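Local coordinates for magnesium transport protein CorA (Methanocaldococcus jannaschii, PDB 4EGW) that forms a homopentameric channel that mediates magnesium influx, opening when cytoplasmic magnesium is low and closing when it is high, at residues W52-D57 / R136-I141; I86-E91 / L97-A102; S170-N175 / V207-S212. All coordinates share one frame; numbering follows the deposited sequence.

Contact 1 of 3, residues W52-D57 / R136-I141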
loop_
_atom_site.group_PDB
_atom_site.type_symbol
_atom_site.label_atom_id
_atom_site.label_comp_id
_atom_site.label_asym_id
_atom_site.label_seq_id
_atom_site.Cartn_x
_atom_site.Cartn_y
_atom_site.Cartn_z
ATOM N N TRP A 52 -11.052 12.424 -17.881
ATOM C CA TRP A 52 -9.665 12.101 -17.596
ATOM C C TRP A 52 -9.000 11.568 -18.852
ATOM O O TRP A 52 -9.318 10.472 -19.315
ATOM C CB TRP A 52 -9.556 11.074 -16.466
ATOM C CG TRP A 52 -8.137 10.709 -16.154
ATOM C CD1 TRP A 52 -7.019 11.392 -16.528
ATOM C CD2 TRP A 52 -7.682 9.567 -15.415
ATOM N NE1 TRP A 52 -5.898 10.753 -16.063
ATOM C CE2 TRP A 52 -6.276 9.630 -15.375
ATOM C CE3 TRP A 52 -8.326 8.503 -14.778
ATOM C CZ2 TRP A 52 -5.500 8.669 -14.724
ATOM C CZ3 TRP A 52 -7.551 7.546 -14.134
ATOM C CH2 TRP A 52 -6.152 7.638 -14.113
ATOM N N ILE A 53 -8.083 12.353 -19.403
ATOM C CA ILE A 53 -7.275 11.896 -20.522
ATOM C C ILE A 53 -5.879 11.555 -20.023
ATOM O O ILE A 53 -5.177 12.400 -19.468
ATOM C CB ILE A 53 -7.175 12.953 -21.638
ATOM C CG1 ILE A 53 -8.568 13.389 -22.076
ATOM C CG2 ILE A 53 -6.386 12.414 -22.832
ATOM C CD1 ILE A 53 -8.550 14.301 -23.268
ATOM N N ASP A 54 -5.491 10.299 -20.191
ATOM C CA ASP A 54 -4.128 9.898 -19.894
ATOM C C ASP A 54 -3.415 9.659 -21.203
ATOM O O ASP A 54 -3.852 8.860 -22.033
ATOM C CB ASP A 54 -4.092 8.636 -19.041
ATOM C CG ASP A 54 -2.681 8.174 -18.758
ATOM O OD1 ASP A 54 -1.998 8.848 -17.964
ATOM O OD2 ASP A 54 -2.258 7.141 -19.323
ATOM N N CYS A 55 -2.322 10.376 -21.395
ATOM C CA CYS A 55 -1.569 10.236 -22.621
ATOM C C CYS A 55 -0.199 9.640 -22.339
ATOM O O CYS A 55 0.688 10.302 -21.785
ATOM C CB CYS A 55 -1.424 11.589 -23.300
ATOM S SG CYS A 55 -0.507 11.484 -24.821
ATOM N N TYR A 56 -0.018 8.392 -22.755
ATOM C CA TYR A 56 1.224 7.700 -22.481
ATOM C C TYR A 56 2.122 7.687 -23.712
ATOM O O TYR A 56 1.827 7.000 -24.688
ATOM C CB TYR A 56 0.930 6.262 -22.034
ATOM C CG TYR A 56 2.170 5.398 -21.912
ATOM C CD1 TYR A 56 3.410 5.968 -21.649
ATOM C CD2 TYR A 56 2.104 4.018 -22.073
ATOM C CE1 TYR A 56 4.544 5.196 -21.546
ATOM C CE2 TYR A 56 3.242 3.233 -21.965
ATOM C CZ TYR A 56 4.463 3.832 -21.703
ATOM O OH TYR A 56 5.615 3.077 -21.598
ATOM N N ASP A 57 3.212 8.451 -23.656
ATOM C CA ASP A 57 4.304 8.325 -24.621
ATOM C C ASP A 57 3.862 8.496 -26.076
ATOM O O ASP A 57 4.108 7.618 -26.905
ATOM C CB ASP A 57 4.962 6.953 -24.432
ATOM C CG ASP A 57 6.305 6.834 -25.123
ATOM O OD1 ASP A 57 7.082 7.819 -25.106
ATOM O OD2 ASP A 57 6.582 5.743 -25.672
ATOM N N ARG A 136 -3.579 1.394 -12.787
ATOM C CA ARG A 136 -4.412 0.949 -11.666
ATOM C C ARG A 136 -5.725 1.706 -11.511
ATOM O O ARG A 136 -6.665 1.186 -10.916
ATOM C CB ARG A 136 -3.635 0.975 -10.345
ATOM C CG ARG A 136 -2.606 -0.151 -10.192
ATOM C CD ARG A 136 -2.116 -0.296 -8.744
ATOM N NE ARG A 136 -1.552 0.948 -8.216
ATOM C CZ ARG A 136 -0.258 1.161 -7.987
ATOM N NH1 ARG A 136 0.636 0.206 -8.225
ATOM N NH2 ARG A 136 0.145 2.332 -7.511
ATOM N N LEU A 137 -5.782 2.945 -11.988
ATOM C CA LEU A 137 -7.068 3.629 -12.129
ATOM C C LEU A 137 -7.803 3.252 -13.406
ATOM O O LEU A 137 -9.008 3.045 -13.386
ATOM C CB LEU A 137 -6.922 5.144 -12.016
ATOM C CG LEU A 137 -6.431 5.604 -10.646
ATOM C CD1 LEU A 137 -6.572 7.112 -10.493
ATOM C CD2 LEU A 137 -7.201 4.876 -9.558
ATOM N N HIS A 138 -7.079 3.161 -14.516
ATOM C CA HIS A 138 -7.699 2.769 -15.782
ATOM C C HIS A 138 -8.297 1.373 -15.667
ATOM O O HIS A 138 -9.339 1.072 -16.251
ATOM C CB HIS A 138 -6.684 2.817 -16.925
ATOM C CG HIS A 138 -6.288 4.204 -17.327
ATOM N ND1 HIS A 138 -6.829 5.335 -16.750
ATOM C CD2 HIS A 138 -5.407 4.645 -18.255
ATOM C CE1 HIS A 138 -6.295 6.409 -17.301
ATOM N NE2 HIS A 138 -5.431 6.020 -18.221
ATOM N N LYS A 139 -7.628 0.522 -14.905
ATOM C CA LYS A 139 -8.091 -0.830 -14.680
ATOM C C LYS A 139 -9.231 -0.810 -13.671
ATOM O O LYS A 139 -10.260 -1.452 -13.868
ATOM C CB LYS A 139 -6.935 -1.684 -14.176
ATOM C CG LYS A 139 -7.151 -3.182 -14.256
ATOM C CD LYS A 139 -5.812 -3.900 -14.220
ATOM C CE LYS A 139 -4.890 -3.373 -15.319
ATOM N NZ LYS A 139 -3.481 -3.848 -15.155
ATOM N N LEU A 140 -9.047 -0.059 -12.592
ATOM C CA LEU A 140 -10.084 0.083 -11.579
ATOM C C LEU A 140 -11.356 0.583 -12.233
ATOM O O LEU A 140 -12.417 -0.026 -12.094
ATOM C CB LEU A 140 -9.643 1.057 -10.484
ATOM C CG LEU A 140 -10.686 1.550 -9.474
ATOM C CD1 LEU A 140 -10.007 2.059 -8.210
ATOM C CD2 LEU A 140 -11.581 2.632 -10.071
ATOM N N ILE A 141 -11.239 1.699 -12.943
ATOM C CA ILE A 141 -12.370 2.302 -13.630
ATOM C C ILE A 141 -13.090 1.286 -14.501
ATOM O O ILE A 141 -14.321 1.193 -14.485
ATOM C CB ILE A 141 -11.929 3.466 -14.520
ATOM C CG1 ILE A 141 -11.358 4.603 -13.667
ATOM C CG2 ILE A 141 -13.091 3.940 -15.382
ATOM C CD1 ILE A 141 -12.148 4.882 -12.409
#

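Contact 2 of 3, residues I86-E91 / L97-A102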
loop_
_atom_site.group_PDB
_atom_site.type_symbol
_atom_site.label_atom_id
_atom_site.label_comp_id
_atom_site.label_asym_id
_atom_site.label_seq_id
_atom_site.Cartn_x
_atom_site.Cartn_y
_atom_site.Cartn_z
ATOM N N ILE A 86 11.306 18.407 -12.659
ATOM C CA ILE A 86 11.133 18.450 -11.216
ATOM C C ILE A 86 9.673 18.666 -10.878
ATOM O O ILE A 86 9.061 19.615 -11.363
ATOM C CB ILE A 86 11.939 19.587 -10.589
ATOM C CG1 ILE A 86 13.444 19.319 -10.744
ATOM C CG2 ILE A 86 11.545 19.771 -9.130
ATOM C CD1 ILE A 86 13.899 17.931 -10.285
ATOM N N PRO A 87 9.105 17.784 -10.044
ATOM C CA PRO A 87 7.716 18.019 -9.657
ATOM C C PRO A 87 7.557 19.442 -9.171
ATOM O O PRO A 87 8.474 20.002 -8.570
ATOM C CB PRO A 87 7.508 17.033 -8.507
ATOM C CG PRO A 87 8.374 15.883 -8.879
ATOM C CD PRO A 87 9.610 16.506 -9.513
ATOM N N ARG A 88 6.415 20.034 -9.491
ATOM C CA ARG A 88 6.079 21.343 -8.988
ATOM C C ARG A 88 4.638 21.616 -9.344
ATOM O O ARG A 88 3.986 20.812 -10.001
ATOM C CB ARG A 88 6.963 22.385 -9.660
ATOM C CG ARG A 88 6.779 22.429 -11.162
ATOM C CD ARG A 88 7.937 23.129 -11.805
ATOM N NE ARG A 88 7.912 22.974 -13.253
ATOM C CZ ARG A 88 8.511 21.987 -13.910
ATOM N NH1 ARG A 88 9.183 21.057 -13.243
ATOM N NH2 ARG A 88 8.436 21.932 -15.232
ATOM N N VAL A 89 4.153 22.775 -8.935
ATOM C CA VAL A 89 2.882 23.259 -9.415
ATOM C C VAL A 89 3.152 24.575 -10.119
ATOM O O VAL A 89 3.797 25.467 -9.560
ATOM C CB VAL A 89 1.899 23.506 -8.270
ATOM C CG1 VAL A 89 0.507 23.793 -8.831
ATOM C CG2 VAL A 89 1.863 22.318 -7.337
ATOM N N GLU A 90 2.679 24.686 -11.355
ATOM C CA GLU A 90 2.826 25.920 -12.110
ATOM C C GLU A 90 1.453 26.521 -12.381
ATOM O O GLU A 90 0.469 25.792 -12.526
ATOM C CB GLU A 90 3.585 25.675 -13.415
ATOM C CG GLU A 90 5.027 25.267 -13.215
ATOM C CD GLU A 90 5.913 25.749 -14.336
ATOM O OE1 GLU A 90 5.398 25.935 -15.463
ATOM O OE2 GLU A 90 7.120 25.961 -14.085
ATOM N N GLU A 91 1.378 27.848 -12.437
ATOM C CA GLU A 91 0.081 28.497 -12.579
ATOM C C GLU A 91 -0.348 28.762 -14.016
ATOM O O GLU A 91 0.394 28.529 -14.971
ATOM C CB GLU A 91 0.019 29.785 -11.763
ATOM C CG GLU A 91 -1.095 29.768 -10.738
ATOM C CD GLU A 91 -2.003 30.970 -10.844
ATOM O OE1 GLU A 91 -3.138 30.812 -11.344
ATOM O OE2 GLU A 91 -1.581 32.069 -10.427
ATOM N N LEU A 97 -0.988 22.989 -14.024
ATOM C CA LEU A 97 0.019 21.965 -14.295
ATOM C C LEU A 97 0.673 21.437 -13.035
ATOM O O LEU A 97 1.237 22.199 -12.250
ATOM C CB LEU A 97 1.106 22.478 -15.254
ATOM C CG LEU A 97 2.272 21.512 -15.548
ATOM C CD1 LEU A 97 1.787 20.197 -16.144
ATOM C CD2 LEU A 97 3.305 22.142 -16.465
ATOM N N ILE A 98 0.596 20.122 -12.853
ATOM C CA ILE A 98 1.359 19.453 -11.813
ATOM C C ILE A 98 2.329 18.471 -12.440
ATOM O O ILE A 98 1.949 17.599 -13.224
ATOM C CB ILE A 98 0.474 18.691 -10.798
ATOM C CG1 ILE A 98 -0.746 19.526 -10.382
ATOM C CG2 ILE A 98 1.315 18.254 -9.579
ATOM C CD1 ILE A 98 -1.905 19.449 -11.349
ATOM N N ILE A 99 3.595 18.650 -12.106
ATOM C CA ILE A 99 4.621 17.682 -12.411
ATOM C C ILE A 99 4.737 16.830 -11.160
ATOM O O ILE A 99 4.673 17.341 -10.039
ATOM C CB ILE A 99 5.982 18.377 -12.695
ATOM C CG1 ILE A 99 5.835 19.428 -13.812
ATOM C CG2 ILE A 99 7.078 17.341 -13.010
ATOM C CD1 ILE A 99 5.308 18.876 -15.123
ATOM N N TYR A 100 4.888 15.529 -11.331
ATOM C CA TYR A 100 4.981 14.679 -10.168
ATOM C C TYR A 100 5.898 13.515 -10.465
ATOM O O TYR A 100 5.972 13.059 -11.604
ATOM C CB TYR A 100 3.596 14.182 -9.809
ATOM C CG TYR A 100 3.373 14.002 -8.338
ATOM C CD1 TYR A 100 3.152 15.091 -7.514
ATOM C CD2 TYR A 100 3.375 12.735 -7.771
ATOM C CE1 TYR A 100 2.938 14.926 -6.160
ATOM C CE2 TYR A 100 3.160 12.557 -6.422
ATOM C CZ TYR A 100 2.940 13.655 -5.617
ATOM O OH TYR A 100 2.729 13.472 -4.270
ATOM N N LYS A 101 6.615 13.052 -9.445
ATOM C CA LYS A 101 7.514 11.913 -9.600
ATOM C C LYS A 101 6.860 10.619 -9.144
ATOM O O LYS A 101 6.477 10.470 -7.982
ATOM C CB LYS A 101 8.818 12.122 -8.832
ATOM C CG LYS A 101 9.792 13.062 -9.514
ATOM C CD LYS A 101 10.688 12.357 -10.516
ATOM C CE LYS A 101 11.507 13.371 -11.252
ATOM N NZ LYS A 101 12.377 12.677 -12.225
ATOM N N ALA A 102 6.760 9.678 -10.069
ATOM C CA ALA A 102 6.186 8.389 -9.782
ATOM C C ALA A 102 7.258 7.324 -9.969
ATOM O O ALA A 102 8.161 7.481 -10.796
ATOM C CB ALA A 102 5.038 8.140 -10.710
#

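Contact 3 of 3, residues S170-N175 / V207-S212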
loop_
_atom_site.group_PDB
_atom_site.type_symbol
_atom_site.label_atom_id
_atom_site.label_comp_id
_atom_site.label_asym_id
_atom_site.label_seq_id
_atom_site.Cartn_x
_atom_site.Cartn_y
_atom_site.Cartn_z
ATOM N N SER A 170 5.121 3.501 -1.616
ATOM C CA SER A 170 4.975 2.846 -0.319
ATOM C C SER A 170 5.038 1.341 -0.468
ATOM O O SER A 170 5.516 0.630 0.415
ATOM C CB SER A 170 3.660 3.232 0.354
ATOM O OG SER A 170 3.588 2.629 1.633
ATOM N N ARG A 171 4.553 0.856 -1.598
ATOM C CA ARG A 171 4.592 -0.565 -1.863
ATOM C C ARG A 171 6.036 -1.035 -1.971
ATOM O O ARG A 171 6.417 -2.067 -1.426
ATOM C CB ARG A 171 3.851 -0.863 -3.160
ATOM C CG ARG A 171 3.659 -2.340 -3.418
ATOM C CD ARG A 171 4.604 -2.858 -4.493
ATOM N NE ARG A 171 4.288 -2.315 -5.810
ATOM C CZ ARG A 171 4.288 -3.028 -6.935
ATOM N NH1 ARG A 171 4.579 -4.323 -6.908
ATOM N NH2 ARG A 171 3.989 -2.445 -8.090
ATOM N N ILE A 172 6.841 -0.257 -2.677
ATOM C CA ILE A 172 8.194 -0.658 -3.007
ATOM C C ILE A 172 9.150 -0.495 -1.830
ATOM O O ILE A 172 10.074 -1.287 -1.656
ATOM C CB ILE A 172 8.702 0.127 -4.219
ATOM C CG1 ILE A 172 7.700 -0.006 -5.373
ATOM C CG2 ILE A 172 10.078 -0.361 -4.623
ATOM C CD1 ILE A 172 7.800 1.098 -6.429
ATOM N N LEU A 173 8.931 0.528 -1.019
ATOM C CA LEU A 173 9.705 0.672 0.204
ATOM C C LEU A 173 9.517 -0.555 1.097
ATOM O O LEU A 173 10.482 -1.223 1.484
ATOM C CB LEU A 173 9.291 1.939 0.948
ATOM C CG LEU A 173 9.651 3.274 0.288
ATOM C CD1 LEU A 173 8.548 4.278 0.491
ATOM C CD2 LEU A 173 10.980 3.797 0.826
ATOM N N MET A 174 8.273 -0.867 1.430
ATOM C CA MET A 174 8.057 -1.985 2.326
ATOM C C MET A 174 8.690 -3.216 1.680
ATOM O O MET A 174 9.263 -4.066 2.358
ATOM C CB MET A 174 6.569 -2.150 2.633
ATOM C CG MET A 174 5.890 -0.815 2.959
ATOM S SD MET A 174 4.308 -0.941 3.815
ATOM C CE MET A 174 3.452 -2.142 2.795
ATOM N N ASN A 175 8.620 -3.274 0.354
ATOM C CA ASN A 175 9.285 -4.319 -0.418
ATOM C C ASN A 175 10.803 -4.235 -0.339
ATOM O O ASN A 175 11.478 -5.197 0.020
ATOM C CB ASN A 175 8.870 -4.225 -1.882
ATOM C CG ASN A 175 7.641 -5.063 -2.204
ATOM O OD1 ASN A 175 7.076 -5.728 -1.332
ATOM N ND2 ASN A 175 7.222 -5.030 -3.469
ATOM N N VAL A 207 17.914 6.622 -3.554
ATOM C CA VAL A 207 18.289 7.982 -3.899
ATOM C C VAL A 207 17.208 8.681 -4.730
ATOM O O VAL A 207 16.884 9.837 -4.468
ATOM C CB VAL A 207 19.626 8.008 -4.671
ATOM C CG1 VAL A 207 20.046 9.438 -4.946
ATOM C CG2 VAL A 207 20.710 7.283 -3.890
ATOM N N TYR A 208 16.667 7.978 -5.730
ATOM C CA TYR A 208 15.647 8.521 -6.633
ATOM C C TYR A 208 14.350 8.752 -5.875
ATOM O O TYR A 208 13.697 9.792 -6.023
ATOM C CB TYR A 208 15.391 7.564 -7.820
ATOM C CG TYR A 208 16.231 7.832 -9.070
ATOM C CD1 TYR A 208 15.812 8.742 -10.038
ATOM C CD2 TYR A 208 17.435 7.166 -9.282
ATOM C CE1 TYR A 208 16.578 8.992 -11.180
ATOM C CE2 TYR A 208 18.210 7.411 -10.418
ATOM C CZ TYR A 208 17.779 8.326 -11.365
ATOM O OH TYR A 208 18.549 8.564 -12.491
ATOM N N PHE A 209 13.975 7.768 -5.064
ATOM C CA PHE A 209 12.790 7.895 -4.240
ATOM C C PHE A 209 12.902 9.072 -3.309
ATOM O O PHE A 209 11.956 9.821 -3.123
ATOM C CB PHE A 209 12.569 6.637 -3.416
ATOM C CG PHE A 209 11.848 5.561 -4.158
ATOM C CD1 PHE A 209 11.688 5.645 -5.530
ATOM C CD2 PHE A 209 11.310 4.476 -3.484
ATOM C CE1 PHE A 209 11.027 4.657 -6.220
ATOM C CE2 PHE A 209 10.644 3.475 -4.164
ATOM C CZ PHE A 209 10.493 3.563 -5.530
ATOM N N HIS A 210 14.061 9.236 -2.700
ATOM C CA HIS A 210 14.145 10.227 -1.653
ATOM C C HIS A 210 14.044 11.620 -2.250
ATOM O O HIS A 210 13.253 12.460 -1.805
ATOM C CB HIS A 210 15.417 10.060 -0.855
ATOM C CG HIS A 210 15.351 10.716 0.482
ATOM N ND1 HIS A 210 15.808 12.000 0.705
ATOM C CD2 HIS A 210 14.853 10.282 1.664
ATOM C CE1 HIS A 210 15.610 12.319 1.969
ATOM N NE2 HIS A 210 15.033 11.293 2.574
ATOM N N LYS A 211 14.852 11.852 -3.275
ATOM C CA LYS A 211 14.755 13.061 -4.074
ATOM C C LYS A 211 13.302 13.266 -4.508
ATOM O O LYS A 211 12.734 14.345 -4.320
ATOM C CB LYS A 211 15.640 12.914 -5.312
ATOM C CG LYS A 211 16.633 14.029 -5.542
ATOM C CD LYS A 211 17.278 13.856 -6.916
ATOM C CE LYS A 211 17.997 15.105 -7.392
ATOM N NZ LYS A 211 18.283 15.020 -8.858
ATOM N N SER A 212 12.708 12.213 -5.070
ATOM C CA SER A 212 11.369 12.291 -5.655
ATOM C C SER A 212 10.326 12.627 -4.611
ATOM O O SER A 212 9.530 13.544 -4.791
ATOM C CB SER A 212 10.990 10.969 -6.332
ATOM O OG SER A 212 11.547 10.868 -7.631
#

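Contact 1 of 3, residues W52-D57 / R136-I141
Trp-52, on the strand, and His-138, on the helix, meet as an edge-to-face aromatic pair. The imidazole turns its edge to the indole, and the two planes stand 57° apart with 4.4 Å between the six-membered ring centroid of Trp-52 and the ring centroid of His-138. The leading atom is His-138 CE1, which sits above one face of the indole, displaced toward the rim, 3.4 Å from Trp-52 CH2. A second neighbour reaches the same indole from another direction: Leu-137 CB lies in the ring plane at its outer edge, 3.3 Å from Trp-52 CZ3, with Leu-137 CD1 close behind. The benzo end of Trp-52 is thus held both from above and from the end by successive residues of one helical turn.

The imidazole spans the gap between helix and strand. With CG anti to the carbonyl carbon (chi1 -71°), the His-138 side chain brings its ring to the sheet, and its NE2 comes 3.1 Å from Asp-54 CB. That is a tight packing contact with the methylene, not a hydrogen bond, while the carboxylate plane is turned 74° from the imidazole. Both oxygens of Asp-54 are engaged by the neighbouring strand 122-127, OD1 by Thr-125 OG1 and OD2 by His-127 NE2. Thr-125 OG1 also bonds Trp-52 NE1, fixing the indole's polar side while its hydrocarbon end serves the packing. The axes of strand 52-56 and helix 136-141 pass 11.2 Å apart at their closest, a gap that a long, flat indole and an imidazole can bridge together. Leu-137 also touches Ile-161 and Glu-164, so its branched hydrocarbon lies between the tryptophan and helix 156-186. The arrangement is a helix packed on one face of a mixed beta-sheet, the layered alpha/beta architecture of the cytoplasmic domain of CorA.

Contact 2 of 3, residues I86-E91 / L97-A102
Arg-88 O and Leu-97 O accept the two sound backbone bonds of this strand pair. Ile-99 N lies 3.0 Å from Arg-88 O, and Glu-90 N is likewise 3.0 Å from Leu-97 O, the latter with a nearly straight N-H...O angle of 169°. The return bonds, Arg-88 N to Ile-99 O and Leu-97 N to Glu-90 O, are weak. Between them Val-89 and Ile-98 form a non-hydrogen-bonded pair, and CA-H...O contacts add to the join, with Ile-98 CA 3.5 Å from Arg-88 O.

On the face that carries Arg-88 and Ile-99, the two side chains run side by side. Ile-99 CG1 rests over the centre of the guanidinium, 3.7 Å from Arg-88 CZ, so the flat cation lies against a hydrocarbon branch while its rim serves polar partners. NH2 makes a salt bridge with Glu-85, just before the segment, and the Arg-88 side chain also touches Ile-79 of helix 74-80, as do Leu-97 and Ile-99. Beyond the paired residues, the rigid ring of Pro-87 packs on the stem of Lys-101, with Pro-87 CG 3.2 Å from Lys-101 CG. The lysine chain bends at chi2 (-87°), with its CG against the proline ring and its NZ bonded to Glu-83 O. Together the segments make an antiparallel beta-hairpin, whose strand 88-90 is an outermost strand, within this chain, of the mixed sheet.

Contact 3 of 3, residues S170-N175 / V207-S212
Phe-209 has CG anti to the carbonyl carbon (chi1 -84°), which carries its ring across to helix 156-186. Ile-172 answers with CG1 in the corresponding position (chi1 -53°) and CG2 anti to its backbone N, so that its two branches spread around the outer end of the phenyl. The side chains meet at about a right angle. Ile-172 CD1 comes 3.8 Å from Phe-209 CZ, while Ile-172 CG2 lies 3.9 Å from Phe-209 CE2. Ile-172 CB is in the plane of the ring, so the branched side chain meets the aromatic edge rather than its face.

Leu-173 supplies a second, looser support farther along the same edge, where Leu-173 CG is 4.3 Å from Phe-209 CD2. Two consecutive residues of one helix therefore receive a single ring from the other. The contact is wholly apolar, and its reach depends on the aromatic side chain: even the closest pair of alpha carbons, those of Leu-173 and Phe-209, stands 9.0 Å apart. A beta-branched isoleucine offers a broad hydrocarbon surface to the ring tip, while Leu-173 also touches Leu-249 and Ser-253 of helix 233-270.

Tyr-169 meets Phe-209 edge-to-face, and Pro-103 of strand 96-104 touches both Phe-209 and Ile-172. On helix 156-186, Arg-171 and Asn-175 reach the second subunit, where Arg-171 NH1 forms a salt bridge with Asp-178 of that subunit. The phenylalanine thus joins helices 156-186 and 193-225 of CorA's long-helix bundle, at a mostly buried point where the bundle meets strands 96-104 and 110-119.

Along the chain, contact 2 falls between the two halves of contact 1, and contact 3 follows both. Contacts 1 and 2 use different strands of one mixed sheet, 51-56 and the edge hairpin of 88-90 with 96-104; their centres are 18 Å apart and their nearest atoms about 8 Å. Contact 3 has its centre 18 Å from that of contact 2, which it touches where Lys-101 CB packs 3.2 Å from Ser-212 OG. Contacts 1 and 3 have centres 22 Å apart, and both reach the second subunit. Contact 1 ties the sheet to a helix, contact 2 closes the sheet's edge hairpin and contact 3 joins two long helices, in a transporter whose gating involves changes within and between subunits.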